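Local coordinates for NikO protein (Streptomyces tendae, PDB 4FQD) that transfers enolpyruvyl groups and is essential in nikkomycin biosynthesis, at residues S36-V41 / I59-V64; H143-M148 / V153-T158; F332-R337 / D342-L347; A413-A418 / T426-H431. The protein carries 4 engineered substitutions. All coordinates share one frame; numbering follows the deposited sequence.

The four contacts are spread over the inverse beta/alpha barrel of the EPSP synthase family, whose members hold the active site in the cleft between two globular domains. Contacts 1 and 2 lie in one domain, their centres 23 Å apart and their nearest atoms about 10 Å apart. Contacts 3 and 4 lie in the other and touch: Phe346 CZ of the helix in contact 3 packs 3.8 Å from Ala413 CB of the helix in contact 4. Across the domains the centres lie from 23 Å (contacts 1 and 3) to 38 Å (contacts 2 and 4) apart. Segment 332-337 of contact 3 also packs against the second subunit.

Contact 1. Residues S36-V41 / I59-V64; sequences SLVTTV and IVETAV
Leu37 and Thr62 meet at about a right angle, and beside them Val38 and Glu61 slant across each other; these two pairs join the helices 34-44 and 60-71. The approach is closer at the first pair, where Leu37 CD2 comes to 3.2 Å from Thr62 OG1. The leucine has CG anti to its backbone N (chi1 167°), which sends the isobutyl group across to the second helix with one methyl leading. Thr62 OG1 can tolerate an apolar neighbour because its hydrogen bond is made elsewhere, to the carbonyl oxygen of Pro57, just before the helix. Threonine suits this spot, having a polar branch for the start of its helix and a compact side chain beside Leu37.

In the second pair Val38 uses its CG2 branch, which lies 3.7 Å from Glu61 OE1. The glutamate chain is bent at chi2 (-81°), and one carboxylate oxygen, OE1, meets the valine methyl in a van der Waals contact. Within the helix 34-44, Thr40 OG1 donates to Ser36 O at 2.7 Å. Thr40 N reaches the same oxygen from the opposite face of its carbonyl plane, so one acceptor is gripped twice and a buried hydroxyl is satisfied.

The helix pair packs on the sheet beneath it: Leu37 touches Ile53 of strand 50-54, and both Leu37 and Thr62 touch Phe85 of strand 84-88. Val38 leans on Tyr110 and Glu61 on Ile105, both from loops.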
loop_
_atom_site.group_PDB
_atom_site.type_symbol
_atom_site.label_atom_id
_atom_site.label_comp_id
_atom_site.label_asym_id
_atom_site.label_seq_id
_atom_site.Cartn_x
_atom_site.Cartn_y
_atom_site.Cartn_z
ATOM N N SER A 36 25.310 -2.943 6.910
ATOM C CA SER A 36 25.806 -3.135 8.271
ATOM C C SER A 36 27.316 -2.948 8.313
ATOM O O SER A 36 27.867 -2.466 9.302
ATOM C CB SER A 36 25.442 -4.524 8.795
ATOM O OG SER A 36 24.056 -4.624 9.055
ATOM N N LEU A 37 27.978 -3.345 7.230
ATOM C CA LEU A 37 29.414 -3.157 7.095
ATOM C C LEU A 37 29.769 -1.677 7.153
ATOM O O LEU A 37 30.717 -1.284 7.829
ATOM C CB LEU A 37 29.902 -3.759 5.778
ATOM C CG LEU A 37 31.317 -3.378 5.343
ATOM C CD1 LEU A 37 32.347 -3.845 6.356
ATOM C CD2 LEU A 37 31.613 -3.955 3.976
ATOM N N VAL A 38 28.996 -0.866 6.440
ATOM C CA VAL A 38 29.205 0.577 6.415
ATOM C C VAL A 38 29.070 1.187 7.806
ATOM O O VAL A 38 29.939 1.938 8.250
ATOM C CB VAL A 38 28.211 1.270 5.459
ATOM C CG1 VAL A 38 28.225 2.777 5.669
ATOM C CG2 VAL A 38 28.532 0.916 4.013
ATOM N N THR A 39 27.984 0.852 8.496
ATOM C CA THR A 39 27.708 1.418 9.812
ATOM C C THR A 39 28.678 0.919 10.883
ATOM O O THR A 39 29.001 1.645 11.821
ATOM C CB THR A 39 26.261 1.139 10.256
ATOM O OG1 THR A 39 25.993 -0.265 10.166
ATOM C CG2 THR A 39 25.281 1.893 9.373
ATOM N N THR A 40 29.138 -0.320 10.741
ATOM C CA THR A 40 30.110 -0.879 11.673
ATOM C C THR A 40 31.460 -0.187 11.506
ATOM O O THR A 40 32.121 0.159 12.486
ATOM C CB THR A 40 30.283 -2.396 11.475
ATOM O OG1 THR A 40 29.021 -3.049 11.651
ATOM C CG2 THR A 40 31.282 -2.957 12.475
ATOM N N VAL A 41 31.859 0.013 10.255
ATOM C CA VAL A 41 33.095 0.716 9.942
ATOM C C VAL A 41 32.997 2.179 10.367
ATOM O O VAL A 41 33.951 2.748 10.902
ATOM C CB VAL A 41 33.427 0.619 8.436
ATOM C CG1 VAL A 41 34.491 1.630 8.044
ATOM C CG2 VAL A 41 33.873 -0.793 8.083
ATOM N N ILE A 59 33.219 -6.799 -1.512
ATOM C CA ILE A 59 32.628 -5.911 -2.504
ATOM C C ILE A 59 33.405 -4.604 -2.612
ATOM O O ILE A 59 34.462 -4.447 -2.000
ATOM C CB ILE A 59 31.154 -5.605 -2.176
ATOM C CG1 ILE A 59 31.030 -5.053 -0.754
ATOM C CG2 ILE A 59 30.305 -6.857 -2.333
ATOM C CD1 ILE A 59 29.606 -4.753 -0.337
ATOM N N VAL A 60 32.871 -3.671 -3.395
ATOM C CA VAL A 60 33.525 -2.388 -3.629
ATOM C C VAL A 60 33.684 -1.586 -2.341
ATOM O O VAL A 60 34.745 -1.013 -2.085
ATOM C CB VAL A 60 32.747 -1.545 -4.661
ATOM C CG1 VAL A 60 33.407 -0.187 -4.852
ATOM C CG2 VAL A 60 32.648 -2.288 -5.986
ATOM N N GLU A 61 32.625 -1.556 -1.535
ATOM C CA GLU A 61 32.618 -0.810 -0.279
ATOM C C GLU A 61 33.775 -1.210 0.635
ATOM O O GLU A 61 34.443 -0.354 1.210
ATOM C CB GLU A 61 31.286 -1.008 0.452
ATOM C CG GLU A 61 30.075 -0.440 -0.277
ATOM C CD GLU A 61 29.920 1.055 -0.077
ATOM O OE1 GLU A 61 30.467 1.581 0.912
ATOM O OE2 GLU A 61 29.252 1.705 -0.908
ATOM N N THR A 62 34.006 -2.514 0.755
ATOM C CA THR A 62 35.063 -3.034 1.616
ATOM C C THR A 62 36.438 -2.536 1.179
ATOM O O THR A 62 37.253 -2.126 2.006
ATOM C CB THR A 62 35.078 -4.574 1.625
ATOM O OG1 THR A 62 33.764 -5.067 1.907
ATOM C CG2 THR A 62 36.048 -5.093 2.675
ATOM N N ALA A 63 36.685 -2.572 -0.126
ATOM C CA ALA A 63 37.968 -2.154 -0.677
ATOM C C ALA A 63 38.211 -0.663 -0.472
ATOM O O ALA A 63 39.282 -0.260 -0.019
ATOM C CB ALA A 63 38.053 -2.511 -2.155
ATOM N N VAL A 64 37.211 0.150 -0.801
ATOM C CA VAL A 64 37.340 1.600 -0.698
ATOM C C VAL A 64 37.482 2.058 0.752
ATOM O O VAL A 64 38.352 2.872 1.066
ATOM C CB VAL A 64 36.152 2.325 -1.356
ATOM C CG1 VAL A 64 36.323 3.833 -1.247
ATOM C CG2 VAL A 64 36.018 1.907 -2.812
#

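Contact 2. Residues H143-M148 / V153-T158; sequences HLLDVM and VTTRLT
Val153 lies over the C-terminal part of the helix 142-149, its CB and CG2 set against the carbonyl oxygen and CB of Met148. The valine CG2 methyl is 3.3 Å from Met148 O and 4.0 Å from Met148 CB, so this one branch touches both the backbone and the side chain of the methionine. With the valine's CB directed at the helix and CG1 anti to the backbone N (chi1 174°), CG2 is the branch left on the side of Met148.

The backbone ties the same two residues together. Val153 N donates to Met148 O over 3.2 Å with an N-H...O angle of 153°, and the donor stands 30° out of the carbonyl plane. The bond closes the turn between helix and strand and gives a partner to a carbonyl near the helix end. Beta-branched valine suits a place where an extended chain begins, and its short, broad side chain fills the angle between the two elements. Met148 contributes mainly its CB here; the thioether, bent at chi3, turns off from the strand.

One turn back along the helix, Leu145 CB lies 4.4 Å from Thr155 CG2, a looser apolar touch. Val153 and Thr155 both point at the helix, and the exposed Thr154 between them points away, the alternation expected of an extended strand.

Strand 154-157 is an edge strand of a three-strand antiparallel sheet, bonded to strand 163-166. Leu145 packs on Leu165 and Leu124 of that sheet, whereas Met148 turns to Met202 and so links the unit to helix 192-204.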
loop_
_atom_site.group_PDB
_atom_site.type_symbol
_atom_site.label_atom_id
_atom_site.label_comp_id
_atom_site.label_asym_id
_atom_site.label_seq_id
_atom_site.Cartn_x
_atom_site.Cartn_y
_atom_site.Cartn_z
ATOM N N HIS A 143 20.127 16.167 4.433
ATOM C CA HIS A 143 19.573 15.733 5.717
ATOM C C HIS A 143 20.661 15.362 6.724
ATOM O O HIS A 143 20.482 15.524 7.932
ATOM C CB HIS A 143 18.615 14.556 5.524
ATOM C CG HIS A 143 19.252 13.342 4.922
ATOM N ND1 HIS A 143 19.802 13.340 3.657
ATOM C CD2 HIS A 143 19.412 12.086 5.400
ATOM C CE1 HIS A 143 20.279 12.139 3.387
ATOM N NE2 HIS A 143 20.053 11.357 4.429
ATOM N N LEU A 144 21.781 14.853 6.220
ATOM C CA LEU A 144 22.930 14.529 7.058
ATOM C C LEU A 144 23.500 15.787 7.704
ATOM O O LEU A 144 23.861 15.786 8.882
ATOM C CB LEU A 144 24.014 13.838 6.228
ATOM C CG LEU A 144 24.136 12.320 6.357
ATOM C CD1 LEU A 144 22.799 11.642 6.152
ATOM C CD2 LEU A 144 25.155 11.783 5.368
ATOM N N LEU A 145 23.575 16.858 6.922
ATOM C CA LEU A 145 24.116 18.123 7.404
ATOM C C LEU A 145 23.191 18.769 8.429
ATOM O O LEU A 145 23.649 19.450 9.346
ATOM C CB LEU A 145 24.362 19.079 6.235
ATOM C CG LEU A 145 25.319 18.576 5.153
ATOM C CD1 LEU A 145 25.442 19.590 4.027
ATOM C CD2 LEU A 145 26.685 18.261 5.747
ATOM N N ASP A 146 21.889 18.551 8.271
ATOM C CA ASP A 146 20.909 19.101 9.201
ATOM C C ASP A 146 20.993 18.405 10.557
ATOM O O ASP A 146 20.825 19.036 11.599
ATOM C CB ASP A 146 19.495 18.981 8.633
ATOM C CG ASP A 146 18.459 19.669 9.502
ATOM O OD1 ASP A 146 17.970 19.037 10.463
ATOM O OD2 ASP A 146 18.134 20.843 9.226
ATOM N N VAL A 147 21.251 17.101 10.534
ATOM C CA VAL A 147 21.398 16.331 11.763
ATOM C C VAL A 147 22.630 16.777 12.539
ATOM O O VAL A 147 22.542 17.101 13.724
ATOM C CB VAL A 147 21.500 14.822 11.479
ATOM C CG1 VAL A 147 21.893 14.071 12.741
ATOM C CG2 VAL A 147 20.184 14.298 10.925
ATOM N N MET A 148 23.775 16.798 11.863
ATOM C CA MET A 148 25.023 17.245 12.476
ATOM C C MET A 148 24.937 18.705 12.911
ATOM O O MET A 148 25.596 19.115 13.866
ATOM C CB MET A 148 26.201 17.042 11.518
ATOM C CG MET A 148 26.662 15.598 11.405
ATOM S SD MET A 148 28.036 15.370 10.260
ATOM C CE MET A 148 27.219 15.650 8.691
ATOM N N VAL A 153 27.482 21.606 14.537
ATOM C CA VAL A 153 28.343 21.623 13.357
ATOM C C VAL A 153 27.930 22.717 12.374
ATOM O O VAL A 153 26.763 22.813 11.991
ATOM C CB VAL A 153 28.349 20.258 12.638
ATOM C CG1 VAL A 153 29.141 20.337 11.341
ATOM C CG2 VAL A 153 28.919 19.184 13.549
ATOM N N THR A 154 28.894 23.541 11.973
ATOM C CA THR A 154 28.642 24.628 11.034
ATOM C C THR A 154 29.065 24.231 9.622
ATOM O O THR A 154 30.094 23.583 9.432
ATOM C CB THR A 154 29.387 25.915 11.456
ATOM O OG1 THR A 154 28.992 26.285 12.782
ATOM C CG2 THR A 154 29.077 27.062 10.504
ATOM N N THR A 155 28.260 24.613 8.634
ATOM C CA THR A 155 28.549 24.284 7.245
ATOM C C THR A 155 28.754 25.532 6.397
ATOM O O THR A 155 28.136 26.569 6.636
ATOM C CB THR A 155 27.409 23.470 6.607
ATOM O OG1 THR A 155 26.252 24.301 6.454
ATOM C CG2 THR A 155 27.056 22.276 7.469
ATOM N N ARG A 156 29.627 25.420 5.403
ATOM C CA ARG A 156 29.771 26.461 4.396
ATOM C C ARG A 156 30.029 25.830 3.032
ATOM O O ARG A 156 30.630 24.759 2.937
ATOM C CB ARG A 156 30.885 27.438 4.760
ATOM C CG ARG A 156 32.269 26.848 4.708
ATOM C CD ARG A 156 33.275 27.904 4.318
ATOM N NE ARG A 156 34.637 27.425 4.499
ATOM C CZ ARG A 156 35.333 27.590 5.616
ATOM N NH1 ARG A 156 36.568 27.118 5.703
ATOM N NH2 ARG A 156 34.795 28.228 6.644
ATOM N N LEU A 157 29.571 26.499 1.980
ATOM C CA LEU A 157 29.563 25.905 0.648
ATOM C C LEU A 157 30.764 26.268 -0.216
ATOM O O LEU A 157 31.289 27.378 -0.147
ATOM C CB LEU A 157 28.274 26.265 -0.092
ATOM C CG LEU A 157 27.071 25.339 0.095
ATOM C CD1 LEU A 157 26.543 25.387 1.521
ATOM C CD2 LEU A 157 25.977 25.699 -0.896
ATOM N N THR A 158 31.179 25.306 -1.036
ATOM C CA THR A 158 32.228 25.503 -2.025
ATOM C C THR A 158 31.581 25.500 -3.406
ATOM O O THR A 158 30.610 24.776 -3.633
ATOM C CB THR A 158 33.295 24.390 -1.923
ATOM O OG1 THR A 158 33.967 24.486 -0.661
ATOM C CG2 THR A 158 34.320 24.499 -3.038
#

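Contact 3. Residues F332-R337 / D342-L347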
loop_
_atom_site.group_PDB
_atom_site.type_symbol
_atom_site.label_atom_id
_atom_site.label_comp_id
_atom_site.label_asym_id
_atom_site.label_seq_id
_atom_site.Cartn_x
_atom_site.Cartn_y
_atom_site.Cartn_z
ATOM N N PHE A 332 1.174 -4.127 -1.781
ATOM C CA PHE A 332 1.930 -3.693 -0.615
ATOM C C PHE A 332 2.676 -2.395 -0.881
ATOM O O PHE A 332 2.704 -1.895 -2.006
ATOM C CB PHE A 332 2.919 -4.778 -0.181
ATOM C CG PHE A 332 4.014 -5.034 -1.177
ATOM C CD1 PHE A 332 3.823 -5.919 -2.224
ATOM C CD2 PHE A 332 5.237 -4.393 -1.063
ATOM C CE1 PHE A 332 4.828 -6.157 -3.142
ATOM C CE2 PHE A 332 6.245 -4.625 -1.977
ATOM C CZ PHE A 332 6.040 -5.510 -3.019
ATOM N N THR A 333 3.289 -1.861 0.167
ATOM C CA THR A 333 4.046 -0.625 0.059
ATOM C C THR A 333 5.443 -0.797 0.640
ATOM O O THR A 333 5.600 -1.131 1.813
ATOM C CB THR A 333 3.339 0.529 0.792
ATOM O OG1 THR A 333 2.052 0.757 0.201
ATOM C CG2 THR A 333 4.163 1.800 0.701
ATOM N N ALA A 334 6.457 -0.579 -0.190
ATOM C CA ALA A 334 7.835 -0.601 0.281
ATOM C C ALA A 334 8.090 0.632 1.141
ATOM O O ALA A 334 8.041 1.759 0.652
ATOM C CB ALA A 334 8.798 -0.643 -0.892
ATOM N N MET A 335 8.357 0.411 2.424
ATOM C CA MET A 335 8.528 1.514 3.364
ATOM C C MET A 335 9.670 1.259 4.345
ATOM O O MET A 335 10.191 0.148 4.433
ATOM C CB MET A 335 7.225 1.770 4.121
ATOM C CG MET A 335 6.683 0.547 4.836
ATOM S SD MET A 335 5.079 0.826 5.602
ATOM C CE MET A 335 4.835 -0.738 6.441
ATOM N N SER A 336 10.047 2.302 5.080
ATOM C CA SER A 336 11.171 2.238 6.006
ATOM C C SER A 336 10.959 1.208 7.113
ATOM O O SER A 336 11.868 0.449 7.450
ATOM C CB SER A 336 11.437 3.616 6.615
ATOM O OG SER A 336 11.727 4.572 5.608
ATOM N N ARG A 337 9.755 1.184 7.677
ATOM C CA ARG A 337 9.423 0.207 8.707
ATOM C C ARG A 337 8.615 -0.945 8.124
ATOM O O ARG A 337 7.736 -1.499 8.782
ATOM C CB ARG A 337 8.667 0.868 9.860
ATOM C CG ARG A 337 9.484 1.903 10.608
ATOM C CD ARG A 337 8.862 2.224 11.952
ATOM N NE ARG A 337 9.732 3.072 12.760
ATOM C CZ ARG A 337 9.544 3.315 14.051
ATOM N NH1 ARG A 337 8.516 2.770 14.687
ATOM N NH2 ARG A 337 10.387 4.100 14.709
ATOM N N ASP A 342 14.820 -2.223 -1.916
ATOM C CA ASP A 342 15.655 -3.073 -2.760
ATOM C C ASP A 342 15.030 -4.446 -2.989
ATOM O O ASP A 342 15.415 -5.163 -3.913
ATOM C CB ASP A 342 17.047 -3.234 -2.146
ATOM C CG ASP A 342 17.855 -1.955 -2.192
ATOM O OD1 ASP A 342 17.722 -1.204 -3.180
ATOM O OD2 ASP A 342 18.625 -1.698 -1.242
ATOM N N SER A 343 14.070 -4.809 -2.144
ATOM C CA SER A 343 13.417 -6.110 -2.241
ATOM C C SER A 343 12.303 -6.095 -3.283
ATOM O O SER A 343 11.973 -7.124 -3.873
ATOM C CB SER A 343 12.854 -6.526 -0.880
ATOM O OG SER A 343 13.880 -6.607 0.094
ATOM N N GLN A 344 11.738 -4.915 -3.505
ATOM C CA GLN A 344 10.611 -4.739 -4.421
ATOM C C GLN A 344 10.804 -5.239 -5.870
ATOM O O GLN A 344 9.885 -5.842 -6.427
ATOM C CB GLN A 344 10.123 -3.283 -4.380
ATOM C CG GLN A 344 9.891 -2.647 -5.733
ATOM C CD GLN A 344 10.605 -1.319 -5.869
ATOM O OE1 GLN A 344 11.244 -1.048 -6.884
ATOM N NE2 GLN A 344 10.498 -0.479 -4.844
ATOM N N PRO A 345 11.979 -5.000 -6.485
ATOM C CA PRO A 345 12.129 -5.494 -7.862
ATOM C C PRO A 345 12.029 -7.015 -7.981
ATOM O O PRO A 345 11.501 -7.520 -8.973
ATOM C CB PRO A 345 13.539 -5.033 -8.248
ATOM C CG PRO A 345 13.799 -3.858 -7.384
ATOM C CD PRO A 345 13.130 -4.170 -6.082
ATOM N N PHE A 346 12.528 -7.732 -6.980
ATOM C CA PHE A 346 12.486 -9.189 -6.999
ATOM C C PHE A 346 11.076 -9.705 -6.735
ATOM O O PHE A 346 10.690 -10.767 -7.222
ATOM C CB PHE A 346 13.472 -9.764 -5.984
ATOM C CG PHE A 346 14.877 -9.266 -6.162
ATOM C CD1 PHE A 346 15.702 -9.815 -7.129
ATOM C CD2 PHE A 346 15.369 -8.244 -5.369
ATOM C CE1 PHE A 346 16.993 -9.357 -7.300
ATOM C CE2 PHE A 346 16.660 -7.781 -5.533
ATOM C CZ PHE A 346 17.473 -8.338 -6.500
ATOM N N LEU A 347 10.308 -8.943 -5.964
ATOM C CA LEU A 347 8.919 -9.286 -5.697
ATOM C C LEU A 347 8.063 -9.013 -6.928
ATOM O O LEU A 347 7.038 -9.662 -7.144
ATOM C CB LEU A 347 8.399 -8.497 -4.495
ATOM C CG LEU A 347 9.145 -8.761 -3.186
ATOM C CD1 LEU A 347 8.656 -7.837 -2.085
ATOM C CD2 LEU A 347 8.991 -10.216 -2.774
#
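Strand 331-334 and helix 344-351 run close together through Ala334 and Gln344, whose CA atoms are 6.9 Å apart, with Phe332 and Leu347 meeting farther along. They form the first strand and the helix of a beta-alpha-beta unit completed by strand 356-362, which lies parallel to and beside the first; such units build the inverse barrel. Phe332 and Ala334 both face the helix, as alternate residues of a strand should.

Phe332 spans the gap with its ring. Its CG is held between the backbone N and the carbonyl carbon (chi1 66°), and the far end of the ring reaches the helix, where CZ is 3.6 Å from Leu347 CD1. The same methyl is 4.0 Å from Phe332 CE2, while Leu347 CB lies 4.1 Å from Phe332 CZ. A large flat residue and a branched one thus mesh at a slant in a buried apolar patch that Ile360 of strand 356-362 extends. Phe332 also packs on Glu331 of the second subunit.

At Ala334 a small side chain leaves room for the amide of Gln344. That amide is committed elsewhere, Gln344 NE2 being hydrogen-bonded to Glu362 OE1, and it merely passes Ala334 CB at 4.3 Å.

Contact 4. Residues A413-A418 / T426-H431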
loop_
_atom_site.group_PDB
_atom_site.type_symbol
_atom_site.label_atom_id
_atom_site.label_comp_id
_atom_site.label_asym_id
_atom_site.label_seq_id
_atom_site.Cartn_x
_atom_site.Cartn_y
_atom_site.Cartn_z
ATOM N N ALA A 413 20.374 -7.123 -11.226
ATOM C CA ALA A 413 20.178 -8.447 -10.651
ATOM C C ALA A 413 18.871 -9.083 -11.116
ATOM O O ALA A 413 18.851 -10.242 -11.527
ATOM C CB ALA A 413 20.226 -8.377 -9.130
ATOM N N VAL A 414 17.784 -8.320 -11.053
ATOM C CA VAL A 414 16.467 -8.849 -11.395
ATOM C C VAL A 414 16.323 -9.119 -12.897
ATOM O O VAL A 414 15.594 -10.024 -13.304
ATOM C CB VAL A 414 15.324 -7.929 -10.889
ATOM C CG1 VAL A 414 15.266 -6.636 -11.694
ATOM C CG2 VAL A 414 13.987 -8.658 -10.936
ATOM N N LEU A 415 17.029 -8.344 -13.716
ATOM C CA LEU A 415 17.018 -8.563 -15.158
ATOM C C LEU A 415 17.782 -9.834 -15.502
ATOM O O LEU A 415 17.392 -10.585 -16.396
ATOM C CB LEU A 415 17.623 -7.369 -15.897
ATOM C CG LEU A 415 16.774 -6.097 -15.936
ATOM C CD1 LEU A 415 17.480 -5.004 -16.722
ATOM C CD2 LEU A 415 15.405 -6.392 -16.521
ATOM N N LEU A 416 18.874 -10.065 -14.782
ATOM C CA LEU A 416 19.699 -11.245 -14.991
ATOM C C LEU A 416 18.936 -12.514 -14.625
ATOM O O LEU A 416 19.051 -13.533 -15.304
ATOM C CB LEU A 416 20.988 -11.143 -14.172
ATOM C CG LEU A 416 21.987 -12.293 -14.298
ATOM C CD1 LEU A 416 22.322 -12.555 -15.758
ATOM C CD2 LEU A 416 23.247 -11.982 -13.507
ATOM N N LEU A 417 18.151 -12.443 -13.554
ATOM C CA LEU A 417 17.348 -13.579 -13.117
ATOM C C LEU A 417 16.229 -13.872 -14.109
ATOM O O LEU A 417 15.946 -15.029 -14.417
ATOM C CB LEU A 417 16.759 -13.322 -11.729
ATOM C CG LEU A 417 17.747 -13.156 -10.575
ATOM C CD1 LEU A 417 17.005 -12.943 -9.266
ATOM C CD2 LEU A 417 18.676 -14.357 -10.483
ATOM N N ALA A 418 15.595 -12.813 -14.603
ATOM C CA ALA A 418 14.507 -12.946 -15.562
ATOM C C ALA A 418 15.015 -13.468 -16.903
ATOM O O ALA A 418 14.332 -14.239 -17.577
ATOM C CB ALA A 418 13.795 -11.615 -15.742
ATOM N N THR A 426 19.920 -13.510 -24.488
ATOM C CA THR A 426 19.630 -12.158 -24.025
ATOM C C THR A 426 20.927 -11.468 -23.621
ATOM O O THR A 426 21.792 -12.075 -22.990
ATOM C CB THR A 426 18.670 -12.167 -22.818
ATOM O OG1 THR A 426 17.479 -12.891 -23.154
ATOM C CG2 THR A 426 18.297 -10.748 -22.411
ATOM N N THR A 427 21.066 -10.201 -23.993
ATOM C CA THR A 427 22.232 -9.425 -23.600
ATOM C C THR A 427 21.868 -8.404 -22.529
ATOM O O THR A 427 20.792 -7.807 -22.566
ATOM C CB THR A 427 22.873 -8.706 -24.800
ATOM O OG1 THR A 427 21.892 -7.888 -25.447
ATOM C CG2 THR A 427 23.419 -9.718 -25.796
ATOM N N LEU A 428 22.770 -8.216 -21.572
ATOM C CA LEU A 428 22.567 -7.256 -20.496
ATOM C C LEU A 428 23.812 -6.399 -20.302
ATOM O O LEU A 428 24.912 -6.923 -20.120
ATOM C CB LEU A 428 22.224 -7.980 -19.192
ATOM C CG LEU A 428 22.067 -7.106 -17.945
ATOM C CD1 LEU A 428 20.917 -6.121 -18.112
ATOM C CD2 LEU A 428 21.865 -7.968 -16.708
ATOM N N ARG A 429 23.640 -5.082 -20.347
ATOM C CA ARG A 429 24.754 -4.169 -20.111
ATOM C C ARG A 429 24.534 -3.307 -18.873
ATOM O O ARG A 429 23.475 -3.366 -18.247
ATOM C CB ARG A 429 25.033 -3.299 -21.336
ATOM C CG ARG A 429 23.853 -2.493 -21.841
ATOM C CD ARG A 429 24.257 -1.717 -23.083
ATOM N NE ARG A 429 23.170 -0.904 -23.616
ATOM C CZ ARG A 429 22.329 -1.307 -24.563
ATOM N NH1 ARG A 429 22.444 -2.520 -25.085
ATOM N NH2 ARG A 429 21.371 -0.495 -24.988
ATOM N N ASN A 430 25.544 -2.506 -18.540
ATOM C CA ASN A 430 25.571 -1.749 -17.291
ATOM C C ASN A 430 25.441 -2.666 -16.081
ATOM O O ASN A 430 24.815 -2.313 -15.083
ATOM C CB ASN A 430 24.494 -0.660 -17.267
ATOM C CG ASN A 430 24.859 0.539 -18.116
ATOM O OD1 ASN A 430 24.227 1.589 -18.027
ATOM N ND2 ASN A 430 25.882 0.386 -18.948
ATOM N N HIS A 431 26.042 -3.846 -16.186
ATOM C CA HIS A 431 26.011 -4.832 -15.115
ATOM C C HIS A 431 27.132 -4.584 -14.112
ATOM O O HIS A 431 27.363 -5.393 -13.212
ATOM C CB HIS A 431 26.119 -6.244 -15.688
ATOM C CG HIS A 431 27.310 -6.447 -16.574
ATOM N ND1 HIS A 431 27.347 -6.013 -17.879
ATOM C CD2 HIS A 431 28.503 -7.043 -16.337
ATOM C CE1 HIS A 431 28.516 -6.331 -18.412
ATOM N NE2 HIS A 431 29.234 -6.955 -17.500
#
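No ring takes part where Leu428 meets Leu415 and Leu416; a flat group in the same segment as Leu428, the ring of His431, stands clear of the contact, and its rim is met by Arg429 CA lying level with the ring. The contact itself is made by aliphatic branches. At Leu428 the chi1 of 176° swings CG opposite the amide nitrogen, and the two methyls then reach the helix 409-419. There they part: CD1 comes 3.9 Å from Leu415 CD1, the two side chains crossing at about a right angle, while CD2 lies 4.2 Å from Leu416 CB and 4.1 Å from Leu416 N. The forked end of leucine suits this place, since each prong meets a different residue of one helical turn.

Helix 409-419 links the strands 402-405 and 425-429 in a beta-alpha-beta unit and lies over their sheet. Leu404 touches both Leu415 and Leu428, and Ile18 of strand 14-19 touches Leu416 and Leu428. Replacing Leu428 with an alanine would probably open a gap beneath the helix, leaving Leu415 CD1 and Leu416 CB without the methyls they pack on. All the meeting side-chain groups are saturated carbon and buried, which implies that dispersion and the exclusion of water hold helix to strand here.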